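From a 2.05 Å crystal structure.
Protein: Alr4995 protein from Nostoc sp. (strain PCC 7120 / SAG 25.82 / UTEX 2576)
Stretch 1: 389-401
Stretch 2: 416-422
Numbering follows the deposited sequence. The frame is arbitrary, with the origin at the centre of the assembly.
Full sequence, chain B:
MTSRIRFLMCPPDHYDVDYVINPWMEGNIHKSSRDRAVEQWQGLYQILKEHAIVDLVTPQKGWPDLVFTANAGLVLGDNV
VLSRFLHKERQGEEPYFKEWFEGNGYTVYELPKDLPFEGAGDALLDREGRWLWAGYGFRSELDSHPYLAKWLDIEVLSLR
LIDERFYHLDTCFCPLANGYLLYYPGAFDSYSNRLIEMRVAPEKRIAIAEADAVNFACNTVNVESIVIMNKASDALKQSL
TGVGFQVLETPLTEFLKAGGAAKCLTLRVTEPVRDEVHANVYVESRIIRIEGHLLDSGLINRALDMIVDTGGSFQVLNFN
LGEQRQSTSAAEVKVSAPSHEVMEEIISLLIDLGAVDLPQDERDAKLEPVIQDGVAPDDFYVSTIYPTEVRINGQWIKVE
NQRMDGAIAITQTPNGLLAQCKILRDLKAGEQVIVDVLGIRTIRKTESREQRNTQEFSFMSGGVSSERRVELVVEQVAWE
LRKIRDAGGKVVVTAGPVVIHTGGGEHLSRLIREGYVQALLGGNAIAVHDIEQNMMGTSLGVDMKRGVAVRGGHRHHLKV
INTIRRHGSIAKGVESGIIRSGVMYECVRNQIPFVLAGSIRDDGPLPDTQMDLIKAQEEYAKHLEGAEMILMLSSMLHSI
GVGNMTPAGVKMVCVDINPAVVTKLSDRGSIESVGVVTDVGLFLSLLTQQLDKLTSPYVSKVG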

ATOM      1  N   GLU B 389      27.233  10.162 -29.984  1.00 25.05           N
ATOM      2  CA  GLU B 389      28.256  10.736 -30.862  1.00 23.43           C
ATOM      3  C   GLU B 389      27.818  12.134 -31.303  1.00 25.95           C
ATOM      4  O   GLU B 389      26.621  12.390 -31.446  1.00 25.27           O
ATOM      5  N   VAL B 390      28.782  13.038 -31.495  1.00 23.13           N
ATOM      6  CA  VAL B 390      28.498  14.393 -31.978  1.00 22.73           C
ATOM      7  C   VAL B 390      29.380  14.751 -33.194  1.00 24.48           C
ATOM      8  O   VAL B 390      30.515  14.287 -33.302  1.00 27.19           O
ATOM      9  N   ARG B 391      28.855  15.563 -34.111  1.00 21.95           N
ATOM     10  CA  ARG B 391      29.550  15.852 -35.377  1.00 27.55           C
ATOM     11  C   ARG B 391      30.270  17.196 -35.299  1.00 30.14           C
ATOM     12  O   ARG B 391      29.635  18.247 -35.175  1.00 23.86           O
ATOM     13  N   ILE B 392      31.601  17.144 -35.337  1.00 25.91           N
ATOM     14  CA  ILE B 392      32.438  18.339 -35.236  1.00 29.86           C
ATOM     15  C   ILE B 392      33.287  18.410 -36.503  1.00 30.56           C
ATOM     16  O   ILE B 392      33.982  17.444 -36.832  1.00 29.98           O
ATOM     17  N   ASN B 393      33.203  19.537 -37.210  1.00 35.51           N
ATOM     18  CA  ASN B 393      33.799  19.716 -38.542  1.00 36.37           C
ATOM     19  C   ASN B 393      33.770  18.440 -39.404  1.00 38.95           C
ATOM     20  O   ASN B 393      34.813  17.911 -39.789  1.00 35.21           O
ATOM     21  N   GLY B 394      32.563  17.936 -39.661  1.00 37.63           N
ATOM     22  CA  GLY B 394      32.345  16.827 -40.576  1.00 37.89           C
ATOM     23  C   GLY B 394      32.652  15.444 -40.041  1.00 36.31           C
ATOM     24  O   GLY B 394      32.572  14.457 -40.764  1.00 39.24           O
ATOM     25  N   GLN B 395      32.993  15.368 -38.765  1.00 38.83           N
ATOM     26  CA  GLN B 395      33.508  14.138 -38.187  1.00 36.29           C
ATOM     27  C   GLN B 395      32.711  13.750 -36.923  1.00 35.43           C
ATOM     28  O   GLN B 395      32.480  14.595 -36.052  1.00 27.12           O
ATOM     29  N   TRP B 396      32.272  12.491 -36.843  1.00 32.67           N
ATOM     30  CA  TRP B 396      31.521  12.000 -35.678  1.00 31.47           C
ATOM     31  C   TRP B 396      32.461  11.518 -34.573  1.00 33.72           C
ATOM     32  O   TRP B 396      33.325  10.686 -34.803  1.00 30.66           O
ATOM     33  N   ILE B 397      32.254  12.068 -33.376  1.00 32.77           N
ATOM     34  CA  ILE B 397      33.129  11.918 -32.215  1.00 32.35           C
ATOM     35  C   ILE B 397      32.366  11.323 -31.033  1.00 30.94           C
ATOM     36  O   ILE B 397      31.293  11.822 -30.680  1.00 28.33           O
ATOM     37  N   LYS B 398      32.928  10.300 -30.394  1.00 28.22           N
ATOM     38  CA  LYS B 398      32.284   9.674 -29.233  1.00 31.94           C
ATOM     39  C   LYS B 398      32.371  10.544 -27.968  1.00 27.06           C
ATOM     40  O   LYS B 398      33.440  11.046 -27.622  1.00 29.17           O
ATOM     41  N   VAL B 399      31.239  10.737 -27.291  1.00 22.74           N
ATOM     42  CA  VAL B 399      31.214  11.525 -26.057  1.00 27.13           C
ATOM     43  C   VAL B 399      31.697  10.659 -24.876  1.00 29.71           C
ATOM     44  O   VAL B 399      31.225   9.529 -24.702  1.00 21.86           O
ATOM     45  N   GLU B 400      32.640  11.193 -24.092  1.00 22.72           N
ATOM     46  CA  GLU B 400      33.196  10.508 -22.925  1.00 27.70           C
ATOM     47  C   GLU B 400      32.518  10.928 -21.614  1.00 24.99           C
ATOM     48  O   GLU B 400      31.925  12.016 -21.528  1.00 22.88           O
ATOM     49  N   ASN B 401      32.616  10.056 -20.608  1.00 24.13           N
ATOM     50  CA  ASN B 401      32.055  10.281 -19.276  1.00 24.62           C
ATOM     51  C   ASN B 401      30.549  10.485 -19.306  1.00 25.23           C
ATOM     52  O   ASN B 401      30.010  11.303 -18.554  1.00 27.84           O
ATOM     53  N   GLY B 416      43.799  15.229 -30.078  1.00 26.22           N
ATOM     54  CA  GLY B 416      42.639  15.287 -30.953  1.00 24.20           C
ATOM     55  C   GLY B 416      41.429  15.944 -30.320  1.00 25.33           C
ATOM     56  O   GLY B 416      41.500  16.491 -29.221  1.00 21.29           O
ATOM     57  N   LEU B 417      40.309  15.890 -31.034  1.00 28.70           N
ATOM     58  CA  LEU B 417      39.038  16.408 -30.542  1.00 26.44           C
ATOM     59  C   LEU B 417      38.525  15.613 -29.357  1.00 24.75           C
ATOM     60  O   LEU B 417      38.480  14.396 -29.402  1.00 26.94           O
ATOM     61  N   LEU B 418      38.130  16.305 -28.302  1.00 21.73           N
ATOM     62  CA  LEU B 418      37.562  15.634 -27.150  1.00 25.00           C
ATOM     63  C   LEU B 418      36.137  16.116 -26.869  1.00 29.24           C
ATOM     64  O   LEU B 418      35.893  17.324 -26.750  1.00 23.55           O
ATOM     65  N   ALA B 419      35.202  15.169 -26.784  1.00 24.93           N
ATOM     66  CA  ALA B 419      33.817  15.478 -26.417  1.00 26.37           C
ATOM     67  C   ALA B 419      33.534  14.868 -25.052  1.00 26.11           C
ATOM     68  O   ALA B 419      33.688  13.666 -24.857  1.00 24.04           O
ATOM     69  N   GLN B 420      33.141  15.715 -24.111  1.00 25.63           N
ATOM     70  CA  GLN B 420      33.004  15.342 -22.706  1.00 27.40           C
ATOM     71  C   GLN B 420      31.662  15.750 -22.125  1.00 24.78           C
ATOM     72  O   GLN B 420      31.311  16.922 -22.114  1.00 22.66           O
ATOM     73  N   CYS B 421      30.952  14.782 -21.582  1.00 21.98           N
ATOM     74  CA  CYS B 421      29.784  15.037 -20.779  1.00 20.86           C
ATOM     75  C   CYS B 421      30.191  15.638 -19.415  1.00 22.43           C
ATOM     76  O   CYS B 421      30.972  15.051 -18.665  1.00 21.92           O
ATOM     77  N   LYS B 422      29.684  16.819 -19.107  1.00 17.94           N
ATOM     78  CA  LYS B 422      30.015  17.489 -17.849  1.00 20.84           C
ATOM     79  C   LYS B 422      28.744  17.963 -17.188  1.00 21.77           C
ATOM     80  O   LYS B 422      27.844  18.459 -17.867  1.00 20.92           O
TER

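Two backbone hydrogen bonds fix the register: Glu400 N to Ala419 O (2.8 Å, 174° at the hydrogen) and Cys421 N to Glu400 O (2.9 Å, 165°), a parallel pairing centred on Glu400 and Gln420. Toward residue 417 the strands splay, at 36° between their directions, and side chains and water fill the gap. Water 1 donates to Lys398 O (2.5 Å) and accepts from Ala419 N (3.0 Å), standing in for a direct bond.

Ala419 points toward stretch 1, and its small CB accepts three neighbours: Val390 CG2 (chi1 m) at 4.0 Å, Ile397 CG2 at 4.0 Å and Val399 CG2 at 4.1 Å. Val399, with chi1 t, also sets CG1 4.0 Å from Cys421 CB, so its two methyls span alternate residues of the strand. Leu417, m then t, places CD1 3.9 Å from Ile392 CB and 4.2 Å from Ile397 CG1; both isoleucines are m,m.

On the face shared by Glu400 and Gln420, Glu400 extends (chi1 m, chi2 t), bringing OE1 within 3.4 Å of Leu418 CD1. The CA-to-CB bond of Leu418 points away, but its t,p rotamer returns the tip. Asn401 OD1 lies 3.9 Å from Gln420 NE2, beyond hydrogen bonding; water 3 instead donates to Asn401 OD1 (3.2 Å) and Cys421 O (2.7 Å).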

ATOM      1  CB  GLU B 389      28.501   9.840 -32.083  1.00 28.76           C
ATOM      2  CG  GLU B 389      29.335   8.588 -31.814  1.00 30.60           C
ATOM      3  CD  GLU B 389      29.367   7.602 -32.997  1.00 35.75           C
ATOM      4  OE1 GLU B 389      28.682   7.837 -34.018  1.00 37.82           O
ATOM      5  OE2 GLU B 389      30.080   6.579 -32.905  1.00 40.34           O
ATOM      6  CB  VAL B 390      28.696  15.427 -30.857  1.00 22.94           C
ATOM      7  CG1 VAL B 390      27.768  15.110 -29.680  1.00 19.49           C
ATOM      8  CG2 VAL B 390      30.125  15.409 -30.364  1.00 22.62           C
ATOM      9  CB  ARG B 391      28.568  15.847 -36.552  1.00 26.76           C
ATOM     10  CG  ARG B 391      29.195  15.602 -37.950  1.00 33.41           C
ATOM     11  CD  ARG B 391      28.080  15.582 -39.001  1.00 32.01           C
ATOM     12  NE  ARG B 391      28.527  15.373 -40.378  1.00 39.31           N
ATOM     13  CZ  ARG B 391      28.699  16.352 -41.269  1.00 39.48           C
ATOM     14  NH1 ARG B 391      28.501  17.615 -40.924  1.00 34.76           N
ATOM     15  NH2 ARG B 391      29.086  16.072 -42.506  1.00 41.03           N
ATOM     16  CB  ILE B 392      33.346  18.307 -33.982  1.00 26.74           C
ATOM     17  CG1 ILE B 392      32.576  17.798 -32.758  1.00 26.90           C
ATOM     18  CG2 ILE B 392      34.011  19.681 -33.725  1.00 26.31           C
ATOM     19  CD1 ILE B 392      31.399  18.682 -32.370  1.00 24.51           C
ATOM     20  CB  ASN B 393      35.237  20.235 -38.421  1.00 39.46           C
ATOM     21  CG  ASN B 393      35.776  20.826 -39.751  1.00 46.83           C
ATOM     22  OD1 ASN B 393      35.017  21.133 -40.673  1.00 46.78           O
ATOM     23  ND2 ASN B 393      37.092  20.985 -39.834  1.00 45.36           N
ATOM     24  CB  GLN B 395      35.000  14.326 -37.891  1.00 43.53           C
ATOM     25  CG  GLN B 395      35.756  13.121 -37.345  1.00 47.26           C
ATOM     26  CD  GLN B 395      37.269  13.381 -37.250  1.00 55.76           C
ATOM     27  OE1 GLN B 395      37.790  13.730 -36.182  1.00 50.16           O
ATOM     28  NE2 GLN B 395      37.976  13.203 -38.373  1.00 50.56           N
ATOM     29  CB  TRP B 396      30.561  10.875 -36.071  1.00 26.66           C
ATOM     30  CG  TRP B 396      29.411  11.348 -36.895  1.00 26.12           C
ATOM     31  CD1 TRP B 396      29.307  11.311 -38.256  1.00 28.86           C
ATOM     32  CD2 TRP B 396      28.194  11.931 -36.416  1.00 26.24           C
ATOM     33  NE1 TRP B 396      28.103  11.839 -38.653  1.00 29.82           N
ATOM     34  CE2 TRP B 396      27.402  12.231 -37.543  1.00 28.28           C
ATOM     35  CE3 TRP B 396      27.695  12.230 -35.142  1.00 24.74           C
ATOM     36  CZ2 TRP B 396      26.136  12.799 -37.436  1.00 29.39           C
ATOM     37  CZ3 TRP B 396      26.437  12.808 -35.034  1.00 25.20           C
ATOM     38  CH2 TRP B 396      25.672  13.082 -36.174  1.00 28.98           C
ATOM     39  CB  ILE B 397      33.695  13.293 -31.768  1.00 31.80           C
ATOM     40  CG1 ILE B 397      34.385  13.999 -32.935  1.00 35.74           C
ATOM     41  CG2 ILE B 397      34.607  13.141 -30.579  1.00 34.28           C
ATOM     42  CD1 ILE B 397      35.449  13.156 -33.601  1.00 42.28           C
ATOM     43  CB  LYS B 398      32.905   8.292 -28.982  1.00 32.37           C
ATOM     44  CG  LYS B 398      32.509   7.626 -27.670  1.00 33.41           C
ATOM     45  CD  LYS B 398      31.227   6.799 -27.780  1.00 39.27           C
ATOM     46  CE  LYS B 398      30.806   6.253 -26.404  1.00 43.98           C
ATOM     47  NZ  LYS B 398      30.988   4.773 -26.270  1.00 37.24           N
ATOM     48  CB  VAL B 399      29.784  12.092 -25.752  1.00 22.15           C
ATOM     49  CG1 VAL B 399      29.765  12.889 -24.446  1.00 21.02           C
ATOM     50  CG2 VAL B 399      29.268  12.936 -26.922  1.00 22.04           C
ATOM     51  CB  GLU B 400      34.698  10.773 -22.822  1.00 26.88           C
ATOM     52  CG  GLU B 400      35.506  10.098 -23.914  1.00 40.84           C
ATOM     53  CD  GLU B 400      36.991  10.396 -23.804  1.00 43.33           C
ATOM     54  OE1 GLU B 400      37.411  10.979 -22.778  1.00 40.44           O
ATOM     55  OE2 GLU B 400      37.734  10.047 -24.749  1.00 46.90           O
ATOM     56  CB  ASN B 401      32.725  11.478 -18.597  1.00 23.52           C
ATOM     57  CG  ASN B 401      34.228  11.315 -18.494  1.00 32.17           C
ATOM     58  OD1 ASN B 401      34.980  12.247 -18.762  1.00 37.75           O
ATOM     59  ND2 ASN B 401      34.674  10.113 -18.124  1.00 30.90           N
ATOM     60  CB  LEU B 417      37.991  16.372 -31.652  1.00 27.37           C
ATOM     61  CG  LEU B 417      37.990  17.524 -32.637  1.00 28.21           C
ATOM     62  CD1 LEU B 417      37.084  17.164 -33.798  1.00 29.65           C
ATOM     63  CD2 LEU B 417      37.511  18.786 -31.937  1.00 24.14           C
ATOM     64  CB  LEU B 418      38.445  15.865 -25.926  1.00 20.33           C
ATOM     65  CG  LEU B 418      37.897  15.299 -24.625  1.00 29.07           C
ATOM     66  CD1 LEU B 418      37.771  13.766 -24.702  1.00 23.00           C
ATOM     67  CD2 LEU B 418      38.809  15.735 -23.495  1.00 31.07           C
ATOM     68  CB  ALA B 419      32.838  14.957 -27.460  1.00 21.76           C
ATOM     69  CB  GLN B 420      34.079  16.026 -21.863  1.00 31.19           C
ATOM     70  CG  GLN B 420      35.249  15.204 -21.436  1.00 40.96           C
ATOM     71  CD  GLN B 420      36.269  16.070 -20.712  1.00 42.56           C
ATOM     72  OE1 GLN B 420      36.550  17.199 -21.129  1.00 41.63           O
ATOM     73  NE2 GLN B 420      36.805  15.559 -19.612  1.00 42.85           N
ATOM     74  CB  CYS B 421      29.040  13.726 -20.620  1.00 26.93           C
ATOM     75  SG  CYS B 421      27.396  13.861 -20.131  1.00 39.49           S
ATOM     76  CB  LYS B 422      30.935  18.690 -18.076  1.00 22.41           C
ATOM     77  CG  LYS B 422      32.368  18.373 -18.487  1.00 24.79           C
ATOM     78  CD  LYS B 422      33.116  19.675 -18.677  1.00 33.00           C
ATOM     79  CE  LYS B 422      34.572  19.606 -18.269  1.00 36.45           C
ATOM     80  NZ  LYS B 422      35.068  20.983 -17.885  1.00 36.97           N
TER
HETATM   81  O   HOH W   1      35.622  12.328 -27.581  1.00 27.06           O
HETATM   82  O   HOH W   2      30.201  13.301 -16.488  1.00 28.32           O
HETATM   83  O   HOH W   3      33.570  14.976 -18.048  1.00 31.98           O